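PDB 3CLV: Rab5 protein, putative from Plasmodium falciparum, which is a putative Rab5 protein of the Ras-like small G protein family, with a P-loop nucleotide-binding fold holding guanosine-5'-diphosphate. Local coordinates for residues 95-100 and 193-198; 117-122 and 200-205; 150-155 and 171-176. One frame throughout, in Å; residues are numbered along the deposited sequence.

Contact 1: 95-100 and 193-198; sequences FDIWDT and NIFYML
Phe95 meets Phe195 in a T-shaped (edge-to-face) pair. The two ring planes stand at 72° to each other, with centroids 5.2 Å apart. Phe195 supplies the edge: its CD1 sits over the centre of one face of Phe95, 3.8 Å from Phe95 CG. The far end of the Phe95 ring runs on to the helix backbone, where its CZ lies 3.5 Å from Phe195 O. The next turn of the helix reaches the same ring, as Leu198 CB lies 3.7 Å from Phe95 CE1. In Phe95 the ring lies beside the backbone N and anti to the carbonyl carbon (chi1 -66°). This torsion carries it toward the helix, where Phe195 covers one face and Leu198 CB comes in obliquely.

Asp96 points to the other side of the sheet. In the conformer described here, one of two modelled, its OD2 accepts a hydrogen bond from Trp98 NE1 at 2.9 Å. Its OD1 forms a salt bridge to Arg115 of the second subunit.

Ile97 returns to the helix side. Its CD1 comes obliquely to the Phe195 ring, 3.6 Å from Phe195 CE1. Two alternate strand residues thus touch adjoining atoms of one ring, Phe95 at CD1 and Ile97 at CE1 and CZ. Leu27 of helix 20-29 and Val49 of strand 43-50 also touch Phe195.

The strand therefore has two chemical faces. One is apolar and buried, and packs the central sheet of this Ras-like domain onto helix 191-206. The other carries Asp96 and Trp98, a mixed polar and aromatic pair, and meets Arg115 of the second subunit. Cohesion with the helix rests on aromatic and aliphatic packing.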
loop_
_atom_site.group_PDB
_atom_site.type_symbol
_atom_site.label_atom_id
_atom_site.label_comp_id
_atom_site.label_asym_id
_atom_site.label_seq_id
_atom_site.Cartn_x
_atom_site.Cartn_y
_atom_site.Cartn_z
ATOM N N PHE A 95 2.410 13.782 1.115
ATOM C CA PHE A 95 1.422 12.803 1.559
ATOM C C PHE A 95 0.880 12.024 0.374
ATOM O O PHE A 95 0.547 12.629 -0.641
ATOM C CB PHE A 95 0.265 13.509 2.287
ATOM C CG PHE A 95 0.681 14.161 3.574
ATOM C CD1 PHE A 95 0.693 13.432 4.768
ATOM C CD2 PHE A 95 1.079 15.499 3.595
ATOM C CE1 PHE A 95 1.087 14.026 5.972
ATOM C CE2 PHE A 95 1.484 16.110 4.791
ATOM C CZ PHE A 95 1.482 15.369 5.993
ATOM N N ASP A 96 0.826 10.693 0.496
ATOM C CA ASP A 96 0.142 9.857 -0.474
ATOM C C ASP A 96 -1.158 9.400 0.194
ATOM O O ASP A 96 -1.143 8.472 1.002
ATOM C CB ASP A 96 1.047 8.679 -0.878
ATOM C CG ASP A 96 0.319 7.604 -1.689
ATOM O OD1 ASP A 96 -0.752 7.868 -2.282
ATOM O OD2 ASP A 96 0.839 6.469 -1.734
ATOM N N ILE A 97 -2.262 10.068 -0.133
ATOM C CA ILE A 97 -3.539 9.860 0.560
ATOM C C ILE A 97 -4.405 8.812 -0.108
ATOM O O ILE A 97 -4.760 8.943 -1.281
ATOM C CB ILE A 97 -4.324 11.180 0.671
ATOM C CG1 ILE A 97 -3.413 12.257 1.281
ATOM C CG2 ILE A 97 -5.564 10.996 1.543
ATOM C CD1 ILE A 97 -3.781 13.691 0.859
ATOM N N TRP A 98 -4.751 7.784 0.660
ATOM C CA TRP A 98 -5.621 6.730 0.216
ATOM C C TRP A 98 -6.955 6.898 0.926
ATOM O O TRP A 98 -7.061 6.624 2.129
ATOM C CB TRP A 98 -5.026 5.347 0.554
ATOM C CG TRP A 98 -3.711 4.989 -0.139
ATOM C CD1 TRP A 98 -2.699 5.830 -0.486
ATOM C CD2 TRP A 98 -3.276 3.674 -0.492
ATOM N NE1 TRP A 98 -1.675 5.129 -1.079
ATOM C CE2 TRP A 98 -2.005 3.799 -1.086
ATOM C CE3 TRP A 98 -3.851 2.396 -0.383
ATOM C CZ2 TRP A 98 -1.286 2.696 -1.550
ATOM C CZ3 TRP A 98 -3.142 1.307 -0.842
ATOM C CH2 TRP A 98 -1.872 1.465 -1.430
ATOM N N ASP A 99 -7.984 7.291 0.175
ATOM C CA ASP A 99 -9.338 7.446 0.725
ATOM C C ASP A 99 -10.069 6.120 0.632
ATOM O O ASP A 99 -10.302 5.618 -0.465
ATOM C CB ASP A 99 -10.095 8.540 -0.041
ATOM C CG ASP A 99 -11.542 8.726 0.412
ATOM O OD1 ASP A 99 -11.954 8.146 1.441
ATOM O OD2 ASP A 99 -12.275 9.487 -0.287
ATOM N N THR A 100 -10.413 5.546 1.788
ATOM C CA THR A 100 -11.082 4.234 1.802
ATOM C C THR A 100 -12.359 4.261 0.944
ATOM O O THR A 100 -12.692 3.266 0.300
ATOM C CB THR A 100 -11.379 3.726 3.235
ATOM O OG1 THR A 100 -12.139 4.709 3.945
ATOM C CG2 THR A 100 -10.073 3.466 3.999
ATOM N N ASN A 193 -4.791 22.520 7.549
ATOM C CA ASN A 193 -4.214 22.348 8.888
ATOM C C ASN A 193 -4.171 20.873 9.325
ATOM O O ASN A 193 -3.314 20.477 10.107
ATOM C CB ASN A 193 -4.972 23.194 9.926
ATOM C CG ASN A 193 -4.593 24.688 9.893
ATOM O OD1 ASN A 193 -3.494 25.065 9.505
ATOM N ND2 ASN A 193 -5.509 25.534 10.352
ATOM N N ILE A 194 -5.082 20.049 8.802
ATOM C CA ILE A 194 -4.973 18.600 9.060
ATOM C C ILE A 194 -3.549 18.148 8.713
ATOM O O ILE A 194 -2.882 17.466 9.481
ATOM C CB ILE A 194 -5.960 17.769 8.186
ATOM C CG1 ILE A 194 -7.418 18.052 8.554
ATOM C CG2 ILE A 194 -5.623 16.262 8.276
ATOM C CD1 ILE A 194 -8.453 17.489 7.520
ATOM N N PHE A 195 -3.093 18.536 7.535
ATOM C CA PHE A 195 -1.847 18.054 7.002
ATOM C C PHE A 195 -0.668 18.833 7.559
ATOM O O PHE A 195 0.426 18.290 7.649
ATOM C CB PHE A 195 -1.920 18.070 5.475
ATOM C CG PHE A 195 -2.922 17.082 4.944
ATOM C CD1 PHE A 195 -2.552 15.759 4.720
ATOM C CD2 PHE A 195 -4.254 17.457 4.749
ATOM C CE1 PHE A 195 -3.470 14.840 4.259
ATOM C CE2 PHE A 195 -5.192 16.552 4.302
ATOM C CZ PHE A 195 -4.805 15.230 4.056
ATOM N N TYR A 196 -0.910 20.073 7.996
ATOM C CA TYR A 196 0.141 20.854 8.675
ATOM C C TYR A 196 0.531 20.153 9.968
ATOM O O TYR A 196 1.726 19.976 10.248
ATOM C CB TYR A 196 -0.312 22.291 8.993
ATOM C CG TYR A 196 -0.539 23.184 7.778
ATOM C CD1 TYR A 196 -0.090 22.816 6.512
ATOM C CD2 TYR A 196 -1.181 24.415 7.911
ATOM C CE1 TYR A 196 -0.308 23.636 5.400
ATOM C CE2 TYR A 196 -1.403 25.236 6.812
ATOM C CZ TYR A 196 -0.965 24.838 5.565
ATOM O OH TYR A 196 -1.171 25.663 4.477
ATOM N N MET A 197 -0.486 19.759 10.737
ATOM C CA MET A 197 -0.322 19.066 12.011
ATOM C C MET A 197 0.386 17.722 11.835
ATOM O O MET A 197 1.328 17.398 12.586
ATOM C CB MET A 197 -1.681 18.879 12.696
ATOM C CG MET A 197 -2.316 20.193 13.245
ATOM S SD MET A 197 -3.886 19.909 14.107
ATOM C CE MET A 197 -3.327 19.198 15.635
ATOM N N LEU A 198 -0.062 16.947 10.839
ATOM C CA LEU A 198 0.582 15.678 10.494
ATOM C C LEU A 198 2.035 15.857 10.093
ATOM O O LEU A 198 2.899 15.119 10.558
ATOM C CB LEU A 198 -0.167 14.968 9.360
ATOM C CG LEU A 198 -1.514 14.328 9.719
ATOM C CD1 LEU A 198 -2.173 13.725 8.466
ATOM C CD2 LEU A 198 -1.315 13.261 10.807
#

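Contact 2: 117-122 and 200-205; sequences ATCAIV and EEIYKN
Ile202 packs against Thr118 and Cys119, and the tight part of the contact is this small apolar cluster. The CG1-CD1 branch of Ile202 does the touching. Its CD1 lies 3.8 Å from Cys119 SG. One carbon back, Ile202 CG1 meets both residues, at 4.1 Å from Thr118 CG2 and also from Cys119 SG. The side chains of Thr118 and Ile202 cross at about a right angle. With CG2 of Thr118 anti to the backbone N and OG1 beside that N (chi1 -62°), the methyl is the branch that meets Ile202. All three residues are buried.

The outer side of the helix is looser and more polar. Glu200 and Lys204 are exposed. Asn205 folds back on its own helix, and its ND2 donates to Glu201 O at 2.8 Å, almost straight at 169°. The backbone N of Asn205 reaches the same oxygen from the opposite face of the carbonyl plane, so Glu201 O is gripped by two donors.

Around this patch, Cys119 also touches Leu198 one turn earlier in the helix, and Ile202 also touches Ile149 of the next strand. The contact thus lays helix 191-206 over Thr118 and Cys119 of the chain that forms strand 119-125, which runs between strands 8-13 and 149-155.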
loop_
_atom_site.group_PDB
_atom_site.type_symbol
_atom_site.label_atom_id
_atom_site.label_comp_id
_atom_site.label_asym_id
_atom_site.label_seq_id
_atom_site.Cartn_x
_atom_site.Cartn_y
_atom_site.Cartn_z
ATOM N N ALA A 117 1.168 2.420 6.231
ATOM C CA ALA A 117 0.780 3.829 6.355
ATOM C C ALA A 117 1.543 4.477 7.503
ATOM O O ALA A 117 1.726 3.863 8.564
ATOM C CB ALA A 117 -0.725 3.974 6.566
ATOM N N THR A 118 2.005 5.702 7.274
ATOM C CA THR A 118 2.650 6.525 8.308
ATOM C C THR A 118 1.577 7.217 9.127
ATOM O O THR A 118 1.670 7.295 10.348
ATOM C CB THR A 118 3.565 7.607 7.667
ATOM O OG1 THR A 118 4.598 6.959 6.927
ATOM C CG2 THR A 118 4.191 8.539 8.729
ATOM N N CYS A 119 0.545 7.701 8.441
ATOM C CA CYS A 119 -0.506 8.481 9.081
ATOM C C CYS A 119 -1.873 7.880 8.853
ATOM O O CYS A 119 -2.124 7.251 7.829
ATOM C CB CYS A 119 -0.533 9.906 8.522
ATOM S SG CYS A 119 1.005 10.795 8.685
ATOM N N ALA A 120 -2.763 8.094 9.807
ATOM C CA ALA A 120 -4.158 7.751 9.636
ATOM C C ALA A 120 -4.987 8.961 10.012
ATOM O O ALA A 120 -4.840 9.523 11.119
ATOM C CB ALA A 120 -4.539 6.531 10.483
ATOM N N ILE A 121 -5.831 9.378 9.074
ATOM C CA ILE A 121 -6.799 10.441 9.292
ATOM C C ILE A 121 -8.167 9.805 9.497
ATOM O O ILE A 121 -8.752 9.236 8.556
ATOM C CB ILE A 121 -6.870 11.428 8.087
ATOM C CG1 ILE A 121 -5.498 12.011 7.756
ATOM C CG2 ILE A 121 -7.881 12.572 8.359
ATOM C CD1 ILE A 121 -5.488 12.783 6.393
ATOM N N VAL A 122 -8.675 9.888 10.726
ATOM C CA VAL A 122 -9.955 9.256 11.064
ATOM C C VAL A 122 -11.008 10.348 11.238
ATOM O O VAL A 122 -10.936 11.157 12.179
ATOM C CB VAL A 122 -9.881 8.359 12.334
ATOM C CG1 VAL A 122 -11.187 7.575 12.487
ATOM C CG2 VAL A 122 -8.712 7.384 12.244
ATOM N N GLU A 200 4.081 18.380 10.781
ATOM C CA GLU A 200 4.837 18.758 12.004
ATOM C C GLU A 200 5.210 17.513 12.830
ATOM O O GLU A 200 6.341 17.356 13.279
ATOM C CB GLU A 200 4.029 19.744 12.865
ATOM C CG GLU A 200 3.846 21.124 12.222
ATOM C CD GLU A 200 2.756 21.974 12.878
ATOM O OE1 GLU A 200 1.910 21.447 13.637
ATOM O OE2 GLU A 200 2.735 23.193 12.612
ATOM N N GLU A 201 4.238 16.624 13.014
ATOM C CA GLU A 201 4.451 15.384 13.737
ATOM C C GLU A 201 5.432 14.418 13.021
ATOM O O GLU A 201 6.272 13.805 13.673
ATOM C CB GLU A 201 3.103 14.713 13.999
ATOM C CG GLU A 201 3.135 13.697 15.114
ATOM C CD GLU A 201 3.420 14.302 16.486
ATOM O OE1 GLU A 201 3.112 15.497 16.743
ATOM O OE2 GLU A 201 3.946 13.545 17.315
ATOM N N ILE A 202 5.332 14.281 11.694
ATOM C CA ILE A 202 6.295 13.450 10.959
ATOM C C ILE A 202 7.719 13.991 11.156
ATOM O O ILE A 202 8.642 13.226 11.426
ATOM C CB ILE A 202 5.979 13.342 9.443
ATOM C CG1 ILE A 202 4.688 12.552 9.210
ATOM C CG2 ILE A 202 7.133 12.666 8.696
ATOM C CD1 ILE A 202 4.106 12.739 7.776
ATOM N N TYR A 203 7.876 15.309 11.034
ATOM C CA TYR A 203 9.186 15.955 11.147
ATOM C C TYR A 203 9.789 15.732 12.533
ATOM O O TYR A 203 10.953 15.350 12.667
ATOM C CB TYR A 203 9.052 17.457 10.908
ATOM C CG TYR A 203 10.379 18.195 10.926
ATOM C CD1 TYR A 203 11.221 18.161 9.821
ATOM C CD2 TYR A 203 10.786 18.917 12.051
ATOM C CE1 TYR A 203 12.443 18.841 9.823
ATOM C CE2 TYR A 203 12.009 19.597 12.066
ATOM C CZ TYR A 203 12.823 19.549 10.945
ATOM O OH TYR A 203 14.036 20.206 10.931
ATOM N N LYS A 204 8.973 15.988 13.548
ATOM C CA LYS A 204 9.328 15.763 14.939
ATOM C C LYS A 204 9.863 14.339 15.109
ATOM O O LYS A 204 10.858 14.121 15.802
ATOM C CB LYS A 204 8.096 16.015 15.801
ATOM C CG LYS A 204 8.280 15.941 17.305
ATOM C CD LYS A 204 6.924 16.132 17.981
ATOM C CE LYS A 204 7.061 16.451 19.464
ATOM N NZ LYS A 204 7.667 15.324 20.240
ATOM N N ASN A 205 9.213 13.379 14.453
ATOM C CA ASN A 205 9.643 11.995 14.496
ATOM C C ASN A 205 10.926 11.672 13.751
ATOM O O ASN A 205 11.766 10.936 14.273
ATOM C CB ASN A 205 8.511 11.061 14.060
ATOM C CG ASN A 205 7.577 10.757 15.198
ATOM O OD1 ASN A 205 7.826 9.845 15.974
ATOM N ND2 ASN A 205 6.520 11.547 15.331
#

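Contact 3: 150-155 and 171-176; sequences IILVAN and KYAQDN. With GDP (guanosine-5'-diphosphate), chain D.
Leu152 and Tyr172 make the main apolar contact between strand 150-155 and helix 171-175. Leu152 CD2 lies 4.0 Å from Tyr172 CD2, at the edge of the ring and near its plane. The two side chains cross at about a right angle. Leu152 CD2 also approaches Ala173 CB, more distantly at 4.5 Å. With CG anti to the backbone N (chi1 176°), the Leu152 side chain extends from the strand, and CD2 is the atom that meets both helix residues.

Polar bonding within the helix segment closes its end. Asn176 ND2 donates to Tyr172 O at 2.9 Å, almost perfectly straight at 178°. The same nitrogen also lies over one face of the Tyr172 ring, offset toward the rim, so the ring has leucine at its edge and an amide above it.

Ligand contact lies at the other end of the strand. Asn155 ND2 is 3.3 Å from N7 of GDP. The same amide is held by hydrogen bonds to Val18 O, Thr183 OG1 and Ala185 N, which fix its rotation beside the guanine.

A strand that packs a helix through its middle and ends in an asparagine beside the guanine fits the Ras-like P-loop fold. Asn155 and Asp158 would match the first and last positions of its guanine-recognising NKxD motif.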
loop_
_atom_site.group_PDB
_atom_site.type_symbol
_atom_site.label_atom_id
_atom_site.label_comp_id
_atom_site.label_asym_id
_atom_site.label_seq_id
_atom_site.Cartn_x
_atom_site.Cartn_y
_atom_site.Cartn_z
ATOM N N ILE A 150 -1.901 9.343 14.249
ATOM C CA ILE A 150 -3.358 9.383 14.065
ATOM C C ILE A 150 -3.888 10.778 14.383
ATOM O O ILE A 150 -3.591 11.342 15.444
ATOM C CB ILE A 150 -4.095 8.346 14.940
ATOM C CG1 ILE A 150 -3.599 6.922 14.638
ATOM C CG2 ILE A 150 -5.616 8.458 14.753
ATOM C CD1 ILE A 150 -3.958 5.934 15.749
ATOM N N ILE A 151 -4.659 11.314 13.442
ATOM C CA ILE A 151 -5.402 12.547 13.641
ATOM C C ILE A 151 -6.909 12.276 13.534
ATOM O O ILE A 151 -7.399 11.715 12.533
ATOM C CB ILE A 151 -4.902 13.699 12.732
ATOM C CG1 ILE A 151 -5.618 15.020 13.064
ATOM C CG2 ILE A 151 -4.973 13.332 11.210
ATOM C CD1 ILE A 151 -4.729 16.250 12.703
ATOM N N LEU A 152 -7.620 12.639 14.598
ATOM C CA LEU A 152 -9.060 12.471 14.644
ATOM C C LEU A 152 -9.642 13.779 14.142
ATOM O O LEU A 152 -9.277 14.855 14.628
ATOM C CB LEU A 152 -9.522 12.139 16.065
ATOM C CG LEU A 152 -11.024 12.026 16.308
ATOM C CD1 LEU A 152 -11.584 10.792 15.568
ATOM C CD2 LEU A 152 -11.294 11.912 17.817
ATOM N N VAL A 153 -10.514 13.691 13.136
ATOM C CA VAL A 153 -11.025 14.903 12.477
ATOM C C VAL A 153 -12.527 15.024 12.709
ATOM O O VAL A 153 -13.304 14.124 12.352
ATOM C CB VAL A 153 -10.703 14.952 10.944
ATOM C CG1 VAL A 153 -11.388 16.166 10.247
ATOM C CG2 VAL A 153 -9.200 14.975 10.695
ATOM N N ALA A 154 -12.920 16.138 13.331
ATOM C CA ALA A 154 -14.327 16.468 13.536
ATOM C C ALA A 154 -14.776 17.340 12.372
ATOM O O ALA A 154 -14.583 18.563 12.388
ATOM C CB ALA A 154 -14.520 17.193 14.873
ATOM N N ASN A 155 -15.338 16.712 11.339
ATOM C CA ASN A 155 -15.764 17.451 10.157
ATOM C C ASN A 155 -17.223 17.962 10.246
ATOM O O ASN A 155 -18.030 17.442 11.021
ATOM C CB ASN A 155 -15.529 16.623 8.880
ATOM C CG ASN A 155 -15.637 17.455 7.597
ATOM O OD1 ASN A 155 -15.039 18.524 7.475
ATOM N ND2 ASN A 155 -16.357 16.919 6.608
ATOM N N LYS A 171 -11.227 15.155 24.991
ATOM C CA LYS A 171 -10.737 14.305 26.082
ATOM C C LYS A 171 -10.373 12.923 25.568
ATOM O O LYS A 171 -9.305 12.388 25.919
ATOM C CB LYS A 171 -11.750 14.204 27.228
ATOM C CG LYS A 171 -11.183 13.497 28.482
ATOM N N TYR A 172 -11.254 12.366 24.719
ATOM C CA TYR A 172 -11.033 11.071 24.093
ATOM C C TYR A 172 -9.685 11.045 23.367
ATOM O O TYR A 172 -8.929 10.085 23.516
ATOM C CB TYR A 172 -12.184 10.672 23.134
ATOM C CG TYR A 172 -11.850 9.433 22.326
ATOM C CD1 TYR A 172 -11.944 8.165 22.898
ATOM C CD2 TYR A 172 -11.390 9.531 21.003
ATOM C CE1 TYR A 172 -11.611 7.024 22.181
ATOM C CE2 TYR A 172 -11.057 8.367 20.260
ATOM C CZ TYR A 172 -11.161 7.131 20.861
ATOM O OH TYR A 172 -10.836 5.972 20.183
ATOM N N ALA A 173 -9.411 12.090 22.585
ATOM C CA ALA A 173 -8.189 12.151 21.777
ATOM C C ALA A 173 -6.929 12.227 22.647
ATOM O O ALA A 173 -5.926 11.582 22.347
ATOM C CB ALA A 173 -8.245 13.295 20.779
ATOM N N GLN A 174 -7.006 13.003 23.729
ATOM C CA GLN A 174 -5.925 13.082 24.725
ATOM C C GLN A 174 -5.652 11.727 25.378
ATOM O O GLN A 174 -4.502 11.289 25.495
ATOM C CB GLN A 174 -6.291 14.095 25.808
ATOM C CG GLN A 174 -6.420 15.529 25.305
ATOM C CD GLN A 174 -6.921 16.493 26.375
ATOM O OE1 GLN A 174 -7.488 17.538 26.063
ATOM N NE2 GLN A 174 -6.707 16.144 27.641
ATOM N N ASP A 175 -6.724 11.045 25.769
ATOM C CA ASP A 175 -6.618 9.768 26.439
ATOM C C ASP A 175 -5.987 8.734 25.538
ATOM O O ASP A 175 -5.323 7.800 26.008
ATOM C CB ASP A 175 -8.000 9.294 26.882
ATOM C CG ASP A 175 -8.507 10.030 28.111
ATOM O OD1 ASP A 175 -7.914 11.062 28.504
ATOM O OD2 ASP A 175 -9.523 9.567 28.672
ATOM N N ASN A 176 -6.192 8.908 24.236
ATOM C CA ASN A 176 -5.670 7.955 23.287
ATOM C C ASN A 176 -4.483 8.493 22.539
ATOM O O ASN A 176 -3.988 7.835 21.628
ATOM C CB ASN A 176 -6.778 7.469 22.353
ATOM C CG ASN A 176 -7.777 6.597 23.082
ATOM O OD1 ASN A 176 -7.625 5.382 23.122
ATOM N ND2 ASN A 176 -8.754 7.221 23.727
HETATM P PB GDP D . -17.468 10.590 2.235
HETATM O O1B GDP D . -16.415 10.627 1.175
HETATM O O2B GDP D . -18.450 9.468 1.981
HETATM O O3B GDP D . -16.900 10.427 3.622
HETATM O O3A GDP D . -18.288 11.988 2.284
HETATM P PA GDP D . -18.512 13.007 1.039
HETATM O O1A GDP D . -19.109 12.268 -0.148
HETATM O O2A GDP D . -17.304 13.832 0.720
HETATM O "O5'" GDP D . -19.651 13.967 1.646
HETATM C "C5'" GDP D . -20.946 13.478 2.015
HETATM C "C4'" GDP D . -21.914 14.667 2.030
HETATM O "O4'" GDP D . -21.573 15.573 3.082
HETATM C "C3'" GDP D . -21.937 15.500 0.751
HETATM O "O3'" GDP D . -23.303 15.902 0.590
HETATM C "C2'" GDP D . -21.084 16.730 1.068
HETATM O "O2'" GDP D . -21.447 17.909 0.335
HETATM C "C1'" GDP D . -21.373 16.892 2.553
HETATM N N9 GDP D . -20.238 17.473 3.276
HETATM C C8 GDP D . -18.964 17.025 3.264
HETATM N N7 GDP D . -18.192 17.797 4.052
HETATM C C5 GDP D . -18.989 18.747 4.591
HETATM C C6 GDP D . -18.817 19.886 5.524
HETATM O O6 GDP D . -17.687 20.133 6.009
HETATM N N1 GDP D . -19.915 20.629 5.829
HETATM C C2 GDP D . -21.150 20.371 5.327
HETATM N N2 GDP D . -22.188 21.165 5.699
HETATM N N3 GDP D . -21.383 19.348 4.446
HETATM C C4 GDP D . -20.350 18.525 4.071
#

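In the fold
All three contacts join helices to one central sheet. Contacts 1 and 2 share helix 191-206, and their centres are 8 Å apart. They merge into one core: Phe95 CE1 lies 3.7 Å from Ile202 CD1, and Phe195 CZ lies 3.5 Å from Ile121 CD1. Contact 3 is about 15 Å from contact 1 and 14 Å from contact 2, between centres. Its strand adjoins that of contact 2, with Val122 N 2.9 Å from Ile151 O in a probable hydrogen bond. Ile151 also reaches the helix of contact 1, its CG2 3.7 Å from Leu198 CD2. Contact 3 includes Asn155 of the GDP pocket, whereas the Ile97 side chain in contact 1 stays about 11 Å from GDP.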